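PDB 4A9V: PHOX from Pseudomonas fluorescens, which hydrolyses phosphate monoesters as an alkaline phosphatase, using a cofactor of iron and calcium ions bound by a beta-propeller. Local coordinates for residues Q510-D515 and I521-V526; V526-C531 and S558-H563. One frame throughout, in Å; residues are numbered along the deposited sequence.

Interaction 1. Residues Q510-D515 and I521-V526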
ATOM      1  N   GLN A 510     -11.452  -9.852   4.170  1.00  8.33           N
ATOM      2  CA  GLN A 510     -11.703  -9.788   5.593  1.00  8.93           C
ATOM      3  C   GLN A 510     -10.570  -9.114   6.342  1.00  6.95           C
ATOM      4  O   GLN A 510      -9.521  -8.788   5.770  1.00  7.46           O
ATOM      5  CB  GLN A 510     -11.920 -11.193   6.108  1.00 10.49           C
ATOM      6  CG  GLN A 510     -10.744 -12.108   5.877  1.00 10.35           C
ATOM      7  CD  GLN A 510     -11.096 -13.565   6.105  1.00 10.50           C
ATOM      8  OE1 GLN A 510     -10.817 -14.127   7.174  1.00  9.72           O
ATOM      9  NE2 GLN A 510     -11.682 -14.193   5.092  1.00 12.92           N
ATOM     10  N   MET A 511     -10.834  -8.832   7.608  1.00  7.07           N
ATOM     11  CA  MET A 511      -9.828  -8.313   8.508  1.00  6.35           C
ATOM     12  C   MET A 511      -9.799  -9.187   9.745  1.00  7.06           C
ATOM     13  O   MET A 511     -10.845  -9.561  10.281  1.00  7.27           O
ATOM     14  CB  MET A 511     -10.124  -6.851   8.875  1.00  7.48           C
ATOM     15  CG  MET A 511      -9.081  -6.218   9.792  1.00  8.26           C
ATOM     16  SD  MET A 511      -9.133  -4.414   9.825  1.00  9.16           S
ATOM     17  CE  MET A 511     -10.725  -4.144  10.589  1.00 11.28           C
ATOM     18  N   LEU A 512      -8.589  -9.496  10.195  1.00  6.58           N
ATOM     19  CA  LEU A 512      -8.364 -10.312  11.372  1.00  6.72           C
ATOM     20  C   LEU A 512      -7.491  -9.550  12.362  1.00  6.51           C
ATOM     21  O   LEU A 512      -6.935  -8.498  12.042  1.00  7.33           O
ATOM     22  CB  LEU A 512      -7.696 -11.646  10.988  1.00  7.38           C
ATOM     23  CG  LEU A 512      -8.399 -12.418   9.860  1.00  7.64           C
ATOM     24  CD1 LEU A 512      -7.721 -12.206   8.514  1.00  7.41           C
ATOM     25  CD2 LEU A 512      -8.505 -13.906  10.182  1.00  8.77           C
ATOM     26  N   CYS A 513      -7.436 -10.055  13.582  1.00  7.22           N
ATOM     27  CA  CYS A 513      -6.637  -9.454  14.627  1.00  7.38           C
ATOM     28  C   CYS A 513      -5.792 -10.533  15.279  1.00  7.65           C
ATOM     29  O   CYS A 513      -6.277 -11.629  15.550  1.00  8.79           O
ATOM     30  CB  CYS A 513      -7.548  -8.802  15.667  1.00  8.34           C
ATOM     31  SG  CYS A 513      -6.698  -7.676  16.796  1.00 10.22           S
ATOM     32  N   ALA A 514      -4.534 -10.206  15.547  1.00  7.84           N
ATOM     33  CA  ALA A 514      -3.568 -11.172  16.048  1.00  8.08           C
ATOM     34  C   ALA A 514      -2.858 -10.654  17.293  1.00  7.98           C
ATOM     35  O   ALA A 514      -2.607  -9.448  17.436  1.00  8.16           O
ATOM     36  CB  ALA A 514      -2.551 -11.510  14.972  1.00  9.64           C
ATOM     37  N   ASP A 515      -2.465 -11.598  18.141  1.00  8.23           N
ATOM     38  CA  ASP A 515      -1.622 -11.352  19.306  1.00  8.82           C
ATOM     39  C   ASP A 515      -0.181 -11.729  18.956  1.00  8.85           C
ATOM     40  O   ASP A 515       0.111 -12.900  18.724  1.00  9.27           O
ATOM     41  CB  ASP A 515      -2.132 -12.216  20.465  1.00 10.35           C
ATOM     42  CG  ASP A 515      -1.402 -11.961  21.761  1.00 11.80           C
ATOM     43  OD1 ASP A 515      -0.177 -11.757  21.727  1.00 13.76           O
ATOM     44  OD2 ASP A 515      -2.056 -11.985  22.823  1.00 14.29           O
ATOM     45  N   ILE A 521      -4.865 -15.764  16.201  1.00  8.27           N
ATOM     46  CA  ILE A 521      -5.524 -14.935  15.196  1.00  7.44           C
ATOM     47  C   ILE A 521      -7.033 -15.163  15.258  1.00  8.22           C
ATOM     48  O   ILE A 521      -7.484 -16.313  15.276  1.00  9.22           O
ATOM     49  CB  ILE A 521      -5.015 -15.279  13.778  1.00  7.83           C
ATOM     50  CG1 ILE A 521      -3.510 -15.013  13.683  1.00  8.58           C
ATOM     51  CG2 ILE A 521      -5.767 -14.474  12.734  1.00  9.65           C
ATOM     52  CD1 ILE A 521      -2.839 -15.637  12.475  1.00 10.44           C
ATOM     53  N   ARG A 522      -7.800 -14.075  15.307  1.00  8.11           N
ATOM     54  CA  ARG A 522      -9.262 -14.130  15.269  1.00  8.45           C
ATOM     55  C   ARG A 522      -9.797 -13.271  14.129  1.00  8.15           C
ATOM     56  O   ARG A 522      -9.325 -12.157  13.904  1.00  8.19           O
ATOM     57  CB  ARG A 522      -9.853 -13.650  16.598  1.00  9.12           C
ATOM     58  CG  ARG A 522      -9.467 -14.516  17.782  1.00  9.43           C
ATOM     59  CD  ARG A 522     -10.151 -14.071  19.058  1.00 10.96           C
ATOM     60  NE  ARG A 522      -9.622 -14.833  20.175  1.00 12.55           N
ATOM     61  CZ  ARG A 522     -10.067 -14.761  21.417  1.00 18.71           C
ATOM     62  NH1 ARG A 522     -11.064 -13.953  21.723  1.00 28.22           N
ATOM     63  NH2 ARG A 522      -9.465 -15.465  22.359  1.00 33.58           N
ATOM     64  N   ARG A 523     -10.807 -13.766  13.424  1.00  8.05           N
ATOM     65  CA  ARG A 523     -11.456 -12.992  12.371  1.00  7.71           C
ATOM     66  C   ARG A 523     -12.358 -11.931  12.981  1.00  7.56           C
ATOM     67  O   ARG A 523     -13.161 -12.228  13.874  1.00  8.29           O
ATOM     68  CB  ARG A 523     -12.264 -13.905  11.443  1.00  7.95           C
ATOM     69  CG  ARG A 523     -12.745 -13.202  10.188  1.00  8.87           C
ATOM     70  CD  ARG A 523     -13.558 -14.113   9.280  1.00 10.04           C
ATOM     71  NE  ARG A 523     -12.771 -15.226   8.759  1.00 10.93           N
ATOM     72  CZ  ARG A 523     -12.881 -16.490   9.159  1.00  9.79           C
ATOM     73  NH1 ARG A 523     -13.742 -16.840  10.105  1.00 10.67           N
ATOM     74  NH2 ARG A 523     -12.175 -17.433   8.554  1.00 10.34           N
ATOM     75  N   PHE A 524     -12.214 -10.696  12.504  1.00  7.62           N
ATOM     76  CA  PHE A 524     -12.904  -9.540  13.076  1.00  7.76           C
ATOM     77  C   PHE A 524     -13.992  -8.982  12.154  1.00  7.90           C
ATOM     78  O   PHE A 524     -15.047  -8.579  12.640  1.00  8.61           O
ATOM     79  CB  PHE A 524     -11.885  -8.444  13.417  1.00  7.81           C
ATOM     80  CG  PHE A 524     -12.504  -7.173  13.924  1.00  8.04           C
ATOM     81  CD1 PHE A 524     -12.888  -7.047  15.245  1.00  8.83           C
ATOM     82  CD2 PHE A 524     -12.666  -6.085  13.084  1.00  8.67           C
ATOM     83  CE1 PHE A 524     -13.480  -5.880  15.698  1.00  9.76           C
ATOM     84  CE2 PHE A 524     -13.223  -4.906  13.542  1.00  9.70           C
ATOM     85  CZ  PHE A 524     -13.609  -4.794  14.859  1.00  9.25           C
ATOM     86  N   MET A 525     -13.710  -8.873  10.856  1.00  7.71           N
ATOM     87  CA  MET A 525     -14.629  -8.245   9.910  1.00  7.86           C
ATOM     88  C   MET A 525     -14.593  -9.009   8.595  1.00  7.84           C
ATOM     89  O   MET A 525     -13.536  -9.463   8.157  1.00  8.99           O
ATOM     90  CB  MET A 525     -14.235  -6.781   9.664  1.00  8.43           C
ATOM     91  CG  MET A 525     -15.210  -6.017   8.786  1.00  8.58           C
ATOM     92  SD  MET A 525     -14.660  -4.335   8.434  1.00 10.65           S
ATOM     93  CE  MET A 525     -13.507  -4.640   7.108  1.00 11.15           C
ATOM     94  N   VAL A 526     -15.750  -9.117   7.951  1.00  7.69           N
ATOM     95  CA  VAL A 526     -15.821  -9.567   6.574  1.00  8.20           C
ATOM     96  C   VAL A 526     -16.465  -8.480   5.729  1.00  8.22           C
ATOM     97  O   VAL A 526     -17.410  -7.818   6.164  1.00  9.20           O
ATOM     98  CB  VAL A 526     -16.623 -10.882   6.433  1.00  8.51           C
ATOM     99  CG1 VAL A 526     -16.609 -11.333   4.983  1.00  9.46           C
ATOM    100  CG2 VAL A 526     -16.073 -11.964   7.354  1.00 10.00           C
TER
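Strands 510-514 and 521-526 run antiparallel, their N-to-C directions 146° apart, and are paired through M511 with M525 and C513 with R522 as hydrogen-bonded pairs. They form a beta hairpin, the last two strands of a four-stranded antiparallel sheet in this beta-propeller, with 521-526 at its edge. The pairing slips by one residue at a classic beta bulge, where F524 and M525 both face M511. M511 O is gripped by two donors, F524 N at 2.8 Å and M525 N at 3.0 Å, and the backbone of F524 departs from the extended conformation that its neighbours keep.

On the M511 face, M511 CE reaches F524 CD2 at 3.7 Å, meeting the ring obliquely, as the two side chains run alongside each other in the same direction. M511 has CG opposite its backbone N and folds at its last torsion, which turns CE toward the ring. M511 and M525 also touch through their CB atoms, and both side chains continue onto strand 544-550 of the neighbouring sheet.

The other face carries L512, whose CD2 meets I521 CG2 at 3.8 Å, and A514, whose CB lies 3.9 Å from I521 CG1. Here R523 is buried, and its guanidinium is held by three backbone carbonyls: NH1 by those of Q472 and I16, NH2 by that of M474. R523 NE in turn donates to Q510 OE1 at 2.7 Å; OE1 lies within 10° of the guanidinium plane, whereas NE sits 48° above the plane of the amide carbonyl.

Interaction 2. Residues V526-C531 and S558-H563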
ATOM      1  N   VAL A 526     -15.750  -9.117   7.951  1.00  7.69           N
ATOM      2  CA  VAL A 526     -15.821  -9.567   6.574  1.00  8.20           C
ATOM      3  C   VAL A 526     -16.465  -8.480   5.729  1.00  8.22           C
ATOM      4  O   VAL A 526     -17.410  -7.818   6.164  1.00  9.20           O
ATOM      5  CB  VAL A 526     -16.623 -10.882   6.433  1.00  8.51           C
ATOM      6  CG1 VAL A 526     -16.609 -11.333   4.983  1.00  9.46           C
ATOM      7  CG2 VAL A 526     -16.073 -11.964   7.354  1.00 10.00           C
ATOM      8  N   GLY A 527     -15.874  -8.232   4.565  1.00  8.11           N
ATOM      9  CA  GLY A 527     -16.351  -7.206   3.657  1.00  7.99           C
ATOM     10  C   GLY A 527     -17.303  -7.731   2.603  1.00  8.81           C
ATOM     11  O   GLY A 527     -17.597  -8.932   2.545  1.00  9.91           O
ATOM     12  N   PRO A 528     -17.756  -6.829   1.730  1.00  8.30           N
ATOM     13  CA  PRO A 528     -18.783  -7.142   0.749  1.00  9.28           C
ATOM     14  C   PRO A 528     -18.225  -7.812  -0.512  1.00  9.64           C
ATOM     15  O   PRO A 528     -17.031  -8.122  -0.607  1.00  9.91           O
ATOM     16  CB  PRO A 528     -19.390  -5.770   0.436  1.00 10.21           C
ATOM     17  CG  PRO A 528     -18.274  -4.808   0.665  1.00  9.15           C
ATOM     18  CD  PRO A 528     -17.537  -5.375   1.850  1.00  8.75           C
ATOM     19  N   ILE A 529     -19.106  -8.081  -1.458  1.00  9.53           N
ATOM     20  CA  ILE A 529     -18.764  -8.922  -2.589  1.00  9.76           C
ATOM     21  C   ILE A 529     -17.814  -8.194  -3.530  1.00  8.88           C
ATOM     22  O   ILE A 529     -18.035  -7.037  -3.883  1.00  9.71           O
ATOM     23  CB  ILE A 529     -20.044  -9.369  -3.326  1.00 10.30           C
ATOM     24  CG1 ILE A 529     -20.833 -10.334  -2.432  1.00 11.53           C
ATOM     25  CG2 ILE A 529     -19.715 -10.015  -4.665  1.00 11.58           C
ATOM     26  CD1 ILE A 529     -22.192 -10.713  -2.982  1.00 13.08           C
ATOM     27  N   GLY A 530     -16.732  -8.871  -3.904  1.00  9.64           N
ATOM     28  CA  GLY A 530     -15.821  -8.373  -4.924  1.00 10.39           C
ATOM     29  C   GLY A 530     -14.791  -7.371  -4.430  1.00  9.54           C
ATOM     30  O   GLY A 530     -13.973  -6.910  -5.218  1.00 10.99           O
ATOM     31  N   CYS A 531     -14.841  -7.006  -3.148  1.00  9.22           N
ATOM     32  CA  CYS A 531     -13.910  -6.020  -2.593  1.00  8.75           C
ATOM     33  C   CYS A 531     -12.595  -6.668  -2.189  1.00  8.65           C
ATOM     34  O   CYS A 531     -12.494  -7.887  -2.047  1.00 10.06           O
ATOM     35  CB  CYS A 531     -14.527  -5.305  -1.384  1.00  8.89           C
ATOM     36  SG  CYS A 531     -14.372  -6.171   0.194  1.00  9.75           S
ATOM     37  N   SER A 558     -21.986  -6.429  -6.724  1.00 11.47           N
ATOM     38  CA  SER A 558     -22.191  -5.645  -5.504  1.00 10.45           C
ATOM     39  C   SER A 558     -22.984  -4.374  -5.777  1.00  9.30           C
ATOM     40  O   SER A 558     -22.842  -3.758  -6.838  1.00 10.41           O
ATOM     41  CB  SER A 558     -20.841  -5.286  -4.868  1.00 10.43           C
ATOM     42  OG  SER A 558     -21.005  -4.551  -3.665  1.00  9.57           O
ATOM     43  N   THR A 559     -23.727  -3.928  -4.765  1.00  9.64           N
ATOM     44  CA  THR A 559     -24.310  -2.593  -4.765  1.00 10.02           C
ATOM     45  C   THR A 559     -23.908  -1.827  -3.491  1.00  9.53           C
ATOM     46  O   THR A 559     -24.498  -0.806  -3.152  1.00 10.06           O
ATOM     47  CB  THR A 559     -25.847  -2.667  -4.885  1.00 11.56           C
ATOM     48  OG1 THR A 559     -26.375  -3.525  -3.867  1.00 12.90           O
ATOM     49  CG2 THR A 559     -26.262  -3.205  -6.255  1.00 13.69           C
ATOM     50  N   PHE A 560     -22.853  -2.297  -2.833  1.00  9.34           N
ATOM     51  CA  PHE A 560     -22.375  -1.703  -1.582  1.00  9.05           C
ATOM     52  C   PHE A 560     -21.776  -0.318  -1.849  1.00  8.82           C
ATOM     53  O   PHE A 560     -21.012  -0.161  -2.802  1.00  9.09           O
ATOM     54  CB  PHE A 560     -21.304  -2.628  -0.997  1.00  9.18           C
ATOM     55  CG  PHE A 560     -20.717  -2.149   0.293  1.00  9.49           C
ATOM     56  CD1 PHE A 560     -19.632  -1.291   0.303  1.00 10.31           C
ATOM     57  CD2 PHE A 560     -21.242  -2.572   1.497  1.00 10.81           C
ATOM     58  CE1 PHE A 560     -19.090  -0.855   1.498  1.00 11.25           C
ATOM     59  CE2 PHE A 560     -20.723  -2.121   2.696  1.00 12.22           C
ATOM     60  CZ  PHE A 560     -19.625  -1.288   2.694  1.00 12.40           C
ATOM     61  N   PRO A 561     -22.024   0.665  -0.958  1.00  8.48           N
ATOM     62  CA  PRO A 561     -22.731   0.575   0.310  1.00  8.73           C
ATOM     63  C   PRO A 561     -24.206   0.972   0.256  1.00  9.38           C
ATOM     64  O   PRO A 561     -24.914   0.772   1.239  1.00 11.64           O
ATOM     65  CB  PRO A 561     -21.973   1.564   1.194  1.00  9.45           C
ATOM     66  CG  PRO A 561     -21.532   2.625   0.247  1.00 10.13           C
ATOM     67  CD  PRO A 561     -21.224   1.906  -1.039  1.00  9.34           C
ATOM     68  N   GLU A 562     -24.634   1.662  -0.796  1.00 10.10           N
ATOM     69  CA  GLU A 562     -25.964   2.279  -0.784  1.00 11.20           C
ATOM     70  C   GLU A 562     -27.086   1.271  -1.039  1.00 11.56           C
ATOM     71  O   GLU A 562     -28.233   1.506  -0.653  1.00 12.86           O
ATOM     72  CB  GLU A 562     -26.040   3.427  -1.790  1.00 12.04           C
ATOM     73  CG  GLU A 562     -25.139   4.603  -1.448  1.00 13.59           C
ATOM     74  CD  GLU A 562     -25.011   5.586  -2.596  1.00 15.58           C
ATOM     75  OE1 GLU A 562     -24.166   5.361  -3.488  1.00 14.76           O
ATOM     76  OE2 GLU A 562     -25.754   6.588  -2.607  1.00 31.00           O
ATOM     77  N   HIS A 563     -26.766   0.195  -1.752  1.00 10.14           N
ATOM     78  CA  HIS A 563     -27.739  -0.846  -2.084  1.00 11.01           C
ATOM     79  C   HIS A 563     -29.002  -0.281  -2.676  1.00 10.84           C
ATOM     80  O   HIS A 563     -30.113  -0.736  -2.378  1.00 13.07           O
ATOM     81  CB  HIS A 563     -28.052  -1.698  -0.865  1.00 12.16           C
ATOM     82  CG  HIS A 563     -26.857  -2.437  -0.328  1.00 11.17           C
ATOM     83  ND1 HIS A 563     -26.053  -3.181  -1.116  1.00 12.09           N
ATOM     84  CD2 HIS A 563     -26.284  -2.443   0.935  1.00 12.01           C
ATOM     85  CE1 HIS A 563     -25.073  -3.716  -0.369  1.00 12.59           C
ATOM     86  NE2 HIS A 563     -25.201  -3.249   0.880  1.00 13.80           N
TER
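P528 points the CG corner of its pyrrolidine at one face of the F560 ring, with CB beside it: CG is 3.7 Å from the ring centroid and 15° off the normal, which meets the geometry of a CH-pi contact. The fit leans toward the attached end of the ring, since P528 CG comes nearest to F560 CG, at 3.6 Å, and P528 CB lies 3.8 Å from F560 CD2. F560 carries its ring opposite the backbone N (chi1 -180°), which sets that face against P528. The other face of the same ring is covered by P561, whose CB stands 3.7 Å above the plane over the ring centre; the peptide bond before P561 is cis, and the aromatic ring is thus clasped between two prolines.

These are two loops of the propeller: 527-531 links strand 521-526 to strand 532-538, while 558-563 belongs to the connection from 544-550 to 572-578. The first is shaped by a type II beta turn from P528 to C531, with G530 at a positive phi of 82°. Segment 558-563 starts with an ST turn, in which S558 OG accepts from F560 N at 3.0 Å.

Beside the rings the approach is lighter. S558 CB lies 3.5 Å from I529 O, and no hydrogen bond joins 526-531 directly to 558-563. I529 and G530 do bond to G553 and H551, earlier in the second connection. D22 bridges the two segments: its OD2 bonds to T559 N, and its OD1 to both I529 N and S558 OG.

The two contacts follow one another along the chain and share V526, which ends the strand of interaction 1 and is the first residue of segment 526-531; their centres are 19 Å apart. Interaction 1 joins strands within one sheet, burying 553 Å² through backbone hydrogen bonds, apolar packing and one side-chain bond. Interaction 2 buries only 171 Å² between two irregular loops and rests on a CH-pi contact of P528 with F560. Most touching residues are buried in both, although several flanking residues of 558-563 are partly or fully exposed. Both contacts also lean on strand 544-550 of the next sheet, interaction 1 through L545, V547 and I549, interaction 2 through I549.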